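Local coordinates for protein transcriptional regulator, AsnC family (Agrobacterium tumefaciens str. C58, PDB 3I4P) that probably binds specific DNA sequences through a winged helix-turn-helix domain and regulates transcription as an Lrp/AsnC-family protein that also binds calcium, at residues V92-R97 / L105-V110; T61-F66 / S134-E139. All blocks are in the same frame, centred on the assembly; numbering follows the deposited sequence.

Interaction 1. Residues V92-R97 / L105-V110; sequences VVEFYR and LLRVVV
Y96 and L105 form a hydrogen-bonded antiparallel pair, Y96 N donating to L105 O and L105 N to Y96 O, both at 2.9 Å; the axes of strands 92-97 and 105-110 run 4.7 Å apart at 175°. The ladder continues through F95–L106 and E94–R107, then slips by one residue, because V93 and E94 both face R107. R107 O takes a bond from V93 N (2.9 Å), almost in line with its C=O, and a weak one from E94 N. On the face carrying E94 and R107, the carboxylate and guanidinium planes are 76° apart. In a salt bridge, R107 NE directs its N-H at E94 OE2 (3.1 Å), staying near the guanidinium plane but meeting the oxygen from above the carboxylate plane. A water joins the pair, donating to E94 OE2 and accepting from R107 NH1; E94 OE1 also forms a long, weak ion pair with R107 of a second subunit. V93 CG2, which sits between the backbone N and the carbonyl carbon, lies over one guanidinium face, 3.5 Å from NH1, so a methyl packs against the buried charge. On the other face, F95 and L106 lie side by side, CD1 to CD1 3.8 Å, and V92 CG1 touches L106 CG; helices 76-88 and 113-126 cover this apolar side. The whole is a β-hairpin with a classic β-bulge, within the Lrp/AsnC ligand-binding domain, whose sheet continues into that subunit along 94-97.

Interaction 2. Residues T61-F66 / S134-E139; sequences TKVTVF and SAFAME
F66 and A135 bond to each other through both backbone N-H and C=O groups, F66 N to A135 O at 2.7 Å with a nearly straight N-H (172°) and A135 N to F66 O at 2.8 Å. Two residues along, T64 O accepts from A137 N at 2.9 Å. The return bond of that pair is replaced by a water, which accepts from T64 N and donates to A137 O (2.8 Å), so all four polar backbone atoms of T64 and A137 have partners although direct pairing stops here, near the corner at M138. V65 and F136 form the intervening non-hydrogen-bonded pair; V65 N and O face the other way, to V108, while F136 O accepts from S99 OG of the second subunit. V65 CG1, anti to the backbone N (chi1 -172°), sits over the centre of the F136 ring, a CH-π contact 4.3 Å from the centroid and 8° off the normal, while V65 CG2 comes nearer, 3.6 Å from F136 CE1, on the same side of the ring plane. V63 CG1 instead meets the same ring in its plane, at the edge, 3.8 Å from CD1. The S134 hydroxyl is hydrogen-bonded to Y116 OH of helix 113-126, and the Y116 ring packs edge-to-face with F136. Strand 63-66 is flanked by strand 104-110 and by 134-137, with helix 113-126 against the face bearing V65 and F136, while F66 turns to Y96 of the second subunit.

Interactions 1 and 2 belong to one antiparallel sheet and are joined by its inner strands: V110 O and V63 N, and V108 N and V65 O, are each 2.8 Å apart, probable hydrogen bonds. Both are buried, interaction 1 throughout, interaction 2 with A135 partly exposed. Interaction 1 lies nearer the centre of the chain and links sequence neighbours in a hairpin, nested inside the loop that interaction 2 closes by bringing strand 63-70 to the distant strand 131-143. Interaction 1 buries an ion pair, whereas the side-chain contacts of interaction 2 are apolar; each has one bridging water, between charged side chains in the first and backbones in the second. R107 connects them, packing its CD against F66 CZ.

Interaction 1. Residues V92-R97 / L105-V110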
# COMPACT_ATOMS: atom_id res chain seq x y z
N VAL A 92 -25.57 10.24 3.19
CA VAL A 92 -24.87 9.53 2.12
C VAL A 92 -25.48 10.04 0.82
O VAL A 92 -26.62 9.67 0.44
CB VAL A 92 -25.02 8.00 2.23
CG1 VAL A 92 -24.36 7.29 1.02
CG2 VAL A 92 -24.51 7.52 3.59
N VAL A 93 -24.75 10.94 0.16
CA VAL A 93 -25.35 11.61 -0.97
C VAL A 93 -25.02 10.88 -2.27
O VAL A 93 -25.72 11.04 -3.30
CB VAL A 93 -25.06 13.12 -0.98
CG1 VAL A 93 -25.84 13.83 0.17
CG2 VAL A 93 -23.60 13.39 -0.95
N GLU A 94 -23.97 10.06 -2.23
CA GLU A 94 -23.57 9.27 -3.39
C GLU A 94 -23.02 7.99 -2.87
O GLU A 94 -22.38 7.97 -1.84
CB GLU A 94 -22.52 9.99 -4.26
CG GLU A 94 -23.00 11.25 -4.86
CD GLU A 94 -21.92 12.03 -5.66
OE1 GLU A 94 -21.05 11.40 -6.28
OE2 GLU A 94 -22.00 13.28 -5.65
N PHE A 95 -23.26 6.92 -3.61
CA PHE A 95 -22.96 5.56 -3.13
C PHE A 95 -22.73 4.68 -4.34
O PHE A 95 -23.64 4.52 -5.19
CB PHE A 95 -24.15 5.08 -2.30
CG PHE A 95 -24.03 3.70 -1.71
CD1 PHE A 95 -22.81 3.09 -1.48
CD2 PHE A 95 -25.17 3.06 -1.28
CE1 PHE A 95 -22.74 1.82 -0.86
CE2 PHE A 95 -25.11 1.79 -0.70
CZ PHE A 95 -23.89 1.18 -0.48
N TYR A 96 -21.52 4.12 -4.43
CA TYR A 96 -21.11 3.33 -5.57
C TYR A 96 -20.54 2.02 -5.16
O TYR A 96 -19.74 1.93 -4.20
CB TYR A 96 -20.02 4.04 -6.42
CG TYR A 96 -20.48 5.33 -7.00
CD1 TYR A 96 -21.04 5.39 -8.26
CD2 TYR A 96 -20.39 6.49 -6.26
CE1 TYR A 96 -21.47 6.58 -8.77
CE2 TYR A 96 -20.85 7.67 -6.74
CZ TYR A 96 -21.39 7.72 -7.99
OH TYR A 96 -21.83 8.94 -8.44
N ARG A 97 -20.89 1.01 -5.93
CA ARG A 97 -20.25 -0.27 -5.86
C ARG A 97 -19.08 -0.16 -6.82
O ARG A 97 -19.27 0.16 -7.98
CB ARG A 97 -21.22 -1.39 -6.26
CG ARG A 97 -20.57 -2.75 -6.25
CD ARG A 97 -21.61 -3.89 -6.17
NE ARG A 97 -22.50 -3.82 -7.32
CZ ARG A 97 -22.23 -4.32 -8.52
NH1 ARG A 97 -21.09 -4.97 -8.74
NH2 ARG A 97 -23.12 -4.18 -9.50
N LEU A 105 -17.69 2.93 -2.48
CA LEU A 105 -17.29 4.30 -2.23
C LEU A 105 -18.54 5.14 -1.94
O LEU A 105 -19.48 5.18 -2.74
CB LEU A 105 -16.47 4.89 -3.39
CG LEU A 105 -15.86 6.30 -3.19
CD1 LEU A 105 -14.88 6.36 -2.00
CD2 LEU A 105 -15.18 6.81 -4.49
N LEU A 106 -18.52 5.80 -0.77
CA LEU A 106 -19.59 6.75 -0.39
C LEU A 106 -19.04 8.17 -0.37
O LEU A 106 -17.88 8.38 -0.01
CB LEU A 106 -20.17 6.46 0.99
CG LEU A 106 -20.86 5.16 1.42
CD1 LEU A 106 -20.10 3.90 1.03
CD2 LEU A 106 -21.06 5.22 2.98
N ARG A 107 -19.88 9.11 -0.78
CA ARG A 107 -19.68 10.53 -0.47
C ARG A 107 -20.69 10.97 0.58
O ARG A 107 -21.90 10.80 0.39
CB ARG A 107 -19.86 11.42 -1.69
CG ARG A 107 -19.44 12.83 -1.41
CD ARG A 107 -19.25 13.69 -2.66
NE ARG A 107 -20.51 14.23 -3.15
CZ ARG A 107 -21.13 15.34 -2.74
NH1 ARG A 107 -22.28 15.68 -3.31
NH2 ARG A 107 -20.67 16.11 -1.78
N VAL A 108 -20.16 11.53 1.66
CA VAL A 108 -20.93 11.88 2.85
C VAL A 108 -20.74 13.37 3.08
O VAL A 108 -19.63 13.88 2.92
CB VAL A 108 -20.45 11.05 4.12
CG1 VAL A 108 -21.04 11.60 5.45
CG2 VAL A 108 -20.76 9.54 3.92
N VAL A 109 -21.82 14.06 3.43
CA VAL A 109 -21.74 15.49 3.79
C VAL A 109 -22.27 15.72 5.25
O VAL A 109 -23.28 15.14 5.68
CB VAL A 109 -22.45 16.40 2.73
CG1 VAL A 109 -21.77 16.24 1.31
CG2 VAL A 109 -23.91 16.07 2.65
N VAL A 110 -21.53 16.57 5.97
CA VAL A 110 -21.75 16.86 7.39
C VAL A 110 -21.15 18.27 7.64
O VAL A 110 -20.39 18.77 6.79
CB VAL A 110 -21.08 15.78 8.33
CG1 VAL A 110 -21.84 14.45 8.29
CG2 VAL A 110 -19.60 15.58 7.99
O HOH W 1 -24.48 14.78 -4.92

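Interaction 2. Residues T61-F66 / S134-E139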
# COMPACT_ATOMS: atom_id res chain seq x y z
N THR A 61 -23.81 21.83 5.89
CA THR A 61 -23.26 20.53 5.47
C THR A 61 -21.99 20.72 4.62
O THR A 61 -21.85 20.10 3.55
CB THR A 61 -24.31 19.73 4.70
OG1 THR A 61 -24.54 20.38 3.45
CG2 THR A 61 -25.62 19.67 5.47
N LYS A 62 -21.05 21.53 5.12
CA LYS A 62 -19.91 22.02 4.32
C LYS A 62 -18.74 21.06 4.17
O LYS A 62 -17.86 21.30 3.35
CB LYS A 62 -19.37 23.36 4.86
CG LYS A 62 -18.54 23.26 6.13
CD LYS A 62 -18.33 24.62 6.87
CE LYS A 62 -17.61 24.44 8.25
NZ LYS A 62 -18.42 23.75 9.38
N VAL A 63 -18.70 19.99 4.99
CA VAL A 63 -17.60 19.01 4.91
C VAL A 63 -18.07 17.82 4.06
O VAL A 63 -19.18 17.31 4.23
CB VAL A 63 -17.10 18.55 6.30
CG1 VAL A 63 -16.10 17.36 6.16
CG2 VAL A 63 -16.48 19.74 7.08
N THR A 64 -17.23 17.43 3.11
CA THR A 64 -17.38 16.20 2.35
C THR A 64 -16.34 15.17 2.82
O THR A 64 -15.17 15.46 2.95
CB THR A 64 -17.17 16.44 0.82
OG1 THR A 64 -18.19 17.31 0.32
CG2 THR A 64 -17.22 15.15 0.05
N VAL A 65 -16.81 13.95 3.04
CA VAL A 65 -15.98 12.83 3.42
C VAL A 65 -16.23 11.76 2.37
O VAL A 65 -17.37 11.45 2.04
CB VAL A 65 -16.43 12.29 4.79
CG1 VAL A 65 -15.44 11.24 5.27
CG2 VAL A 65 -16.63 13.44 5.76
N PHE A 66 -15.16 11.17 1.87
CA PHE A 66 -15.27 10.02 0.97
C PHE A 66 -14.94 8.78 1.77
O PHE A 66 -13.82 8.64 2.29
CB PHE A 66 -14.32 10.16 -0.24
CG PHE A 66 -14.90 11.02 -1.32
CD1 PHE A 66 -15.77 10.48 -2.25
CD2 PHE A 66 -14.63 12.38 -1.34
CE1 PHE A 66 -16.34 11.29 -3.25
CE2 PHE A 66 -15.19 13.18 -2.29
CZ PHE A 66 -16.04 12.63 -3.26
N SER A 134 -12.02 6.46 5.81
CA SER A 134 -12.58 7.75 5.48
C SER A 134 -11.49 8.76 5.07
O SER A 134 -10.42 8.81 5.67
CB SER A 134 -13.39 8.29 6.67
OG SER A 134 -14.32 7.32 7.17
N ALA A 135 -11.78 9.56 4.05
CA ALA A 135 -10.90 10.65 3.59
C ALA A 135 -11.74 11.95 3.46
O ALA A 135 -12.73 12.00 2.71
CB ALA A 135 -10.28 10.30 2.24
N PHE A 136 -11.31 12.99 4.15
CA PHE A 136 -11.96 14.29 4.17
C PHE A 136 -11.45 15.19 3.06
O PHE A 136 -10.24 15.37 2.90
CB PHE A 136 -11.71 15.01 5.52
CG PHE A 136 -12.35 14.32 6.70
CD1 PHE A 136 -13.57 14.73 7.19
CD2 PHE A 136 -11.71 13.24 7.32
CE1 PHE A 136 -14.16 14.07 8.29
CE2 PHE A 136 -12.29 12.58 8.39
CZ PHE A 136 -13.53 12.99 8.87
N ALA A 137 -12.40 15.74 2.30
CA ALA A 137 -12.13 16.79 1.33
C ALA A 137 -11.69 18.08 2.05
O ALA A 137 -12.29 18.47 3.04
CB ALA A 137 -13.38 17.04 0.47
N MSE A 138 -10.65 18.74 1.52
CA MSE A 138 -10.24 20.09 1.94
C MSE A 138 -11.01 21.18 1.22
O MSE A 138 -11.19 22.25 1.78
CB MSE A 138 -8.76 20.32 1.65
CG MSE A 138 -7.82 19.43 2.47
SE MSE A 138 -8.05 19.78 4.35
CE MSE A 138 -9.34 18.38 4.69
N GLU A 139 -11.43 20.92 -0.02
CA GLU A 139 -12.16 21.90 -0.80
C GLU A 139 -12.98 21.20 -1.86
O GLU A 139 -12.51 20.24 -2.45
CB GLU A 139 -11.20 22.92 -1.45
CG GLU A 139 -11.92 24.01 -2.28
CD GLU A 139 -10.97 25.01 -2.95
OE1 GLU A 139 -9.72 24.87 -2.84
OE2 GLU A 139 -11.49 25.94 -3.62
O HOH W 2 -14.97 19.36 2.80